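Local coordinates for START domain-containing protein 10 (PDB 6SER) that transfers phosphatidylcholine and phosphatidylethanolamine between membranes, preferring lipids with a palmitoyl or stearoyl chain at sn-1 and an unsaturated chain at sn-2, at residues G193-K197 and W198-K202. Numbering follows the deposited sequence.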
loop_
_atom_site.group_PDB
_atom_site.type_symbol
_atom_site.label_atom_id
_atom_site.label_comp_id
_atom_site.label_asym_id
_atom_site.label_seq_id
_atom_site.Cartn_x
_atom_site.Cartn_y
_atom_site.Cartn_z
ATOM N N GLY A 193 19.266 0.290 1.130
ATOM C CA GLY A 193 20.244 1.379 0.938
ATOM C C GLY A 193 21.127 1.565 2.161
ATOM O O GLY A 193 21.585 0.549 2.719
ATOM N N SER A 194 21.357 2.821 2.560
ATOM C CA SER A 194 22.178 3.125 3.707
ATOM C C SER A 194 21.507 3.686 4.924
ATOM O O SER A 194 22.159 4.116 5.817
ATOM C CB SER A 194 23.231 4.111 3.301
ATOM O OG SER A 194 22.695 5.393 3.328
ATOM N N LEU A 195 20.207 3.736 4.933
ATOM C CA LEU A 195 19.454 4.299 6.049
ATOM C C LEU A 195 19.469 3.342 7.235
ATOM O O LEU A 195 19.150 2.160 7.074
ATOM C CB LEU A 195 18.015 4.568 5.640
ATOM C CG LEU A 195 17.774 5.748 4.715
ATOM C CD1 LEU A 195 16.381 5.643 4.114
ATOM C CD2 LEU A 195 17.940 7.049 5.489
ATOM N N PRO A 196 19.824 3.804 8.432
ATOM C CA PRO A 196 19.619 2.961 9.614
ATOM C C PRO A 196 18.133 2.681 9.803
ATOM O O PRO A 196 17.284 3.545 9.563
ATOM C CB PRO A 196 20.197 3.802 10.762
ATOM C CG PRO A 196 21.097 4.790 10.104
ATOM C CD PRO A 196 20.469 5.083 8.771
ATOM N N LYS A 197 17.830 1.450 10.220
ATOM C CA LYS A 197 16.442 1.032 10.401
ATOM C C LYS A 197 15.692 1.962 11.351
ATOM O O LYS A 197 14.543 2.334 11.083
ATOM C CB LYS A 197 16.395 -0.414 10.900
ATOM C CG LYS A 197 16.295 -1.476 9.801
ATOM C CD LYS A 197 17.065 -1.095 8.539
ATOM C CE LYS A 197 16.934 -2.155 7.435
ATOM N NZ LYS A 197 17.556 -1.736 6.126
ATOM N N TRP A 198 16.327 2.365 12.459
ATOM C CA TRP A 198 15.646 3.236 13.416
ATOM C C TRP A 198 15.375 4.615 12.829
ATOM O O TRP A 198 14.403 5.273 13.217
ATOM C CB TRP A 198 16.458 3.355 14.712
ATOM C CG TRP A 198 17.827 3.909 14.510
ATOM C CD1 TRP A 198 18.965 3.203 14.242
ATOM C CD2 TRP A 198 18.210 5.288 14.548
ATOM N NE1 TRP A 198 20.032 4.056 14.114
ATOM C CE2 TRP A 198 19.595 5.342 14.295
ATOM C CE3 TRP A 198 17.517 6.483 14.769
ATOM C CZ2 TRP A 198 20.300 6.543 14.258
ATOM C CZ3 TRP A 198 18.221 7.677 14.732
ATOM C CH2 TRP A 198 19.599 7.696 14.479
ATOM N N VAL A 199 16.213 5.073 11.898
ATOM C CA VAL A 199 15.894 6.305 11.186
ATOM C C VAL A 199 14.644 6.120 10.335
ATOM O O VAL A 199 13.834 7.045 10.190
ATOM C CB VAL A 199 17.092 6.749 10.329
ATOM C CG1 VAL A 199 16.755 8.026 9.566
ATOM C CG2 VAL A 199 18.322 6.933 11.202
ATOM N N VAL A 200 14.474 4.933 9.751
ATOM C CA VAL A 200 13.284 4.645 8.956
ATOM C C VAL A 200 12.049 4.604 9.849
ATOM O O VAL A 200 11.021 5.217 9.539
ATOM C CB VAL A 200 13.464 3.324 8.190
ATOM C CG1 VAL A 200 12.227 3.026 7.349
ATOM C CG2 VAL A 200 14.735 3.364 7.346
ATOM N N ASN A 201 12.133 3.872 10.965
ATOM C CA ASN A 201 11.035 3.822 11.928
ATOM C C ASN A 201 10.582 5.221 12.331
ATOM O O ASN A 201 9.382 5.510 12.355
ATOM C CB ASN A 201 11.454 3.031 13.168
ATOM C CG ASN A 201 11.679 1.559 12.883
ATOM O OD1 ASN A 201 11.137 1.006 11.921
ATOM N ND2 ASN A 201 12.478 0.909 13.728
ATOM N N LYS A 202 11.531 6.106 12.647
ATOM C CA LYS A 202 11.176 7.443 13.122
ATOM C C LYS A 202 10.560 8.269 12.006
ATOM O O LYS A 202 9.530 8.929 12.198
ATOM C CB LYS A 202 12.418 8.143 13.694
ATOM C CG LYS A 202 12.227 9.613 14.123
ATOM C CD LYS A 202 12.571 10.635 13.015
ATOM C CE LYS A 202 14.055 10.627 12.636
ATOM N NZ LYS A 202 14.343 11.490 11.441
#
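The long helix 197-227 begins here, with Pro196 as its N-cap, the Trp198 ring and Val199 lying against the proline and Val200 against Leu195. Proline's missing N-H costs nothing here, because no earlier turn would need it, and its carbonyl still serves the helix: Val200 N donates to Pro196 O at 3.1 Å. One residue on, Asn201 N reaches Lys197 O at 2.9 Å; these are the first i to i+4 bonds of the helix. In the START fold this C-terminal helix follows the last long strand of the curved sheet, here 181-190, and a short loop ending at Pro196 makes the connection. The proline ring lies alongside Val199, CG to CG2 3.7 Å. Trp198 places its CG between its own N and carbonyl carbon (chi1 59°), which swings the indole back until NE1 is 3.4 Å from Pro196 CB; Val199 CG2 sits over one face, toward the rim. Leu195 CB meets Val200 CG2 at 3.9 Å, and the Leu195 side chain also touches Leu125. Lys197, bent at chi2 (35°), carries NZ to a salt bridge with Asp190. Asn201 OD1 accepts from His66 N and ND2 donates to Thr64 O, so an amide, with an acceptor and a donor, fits this buried place.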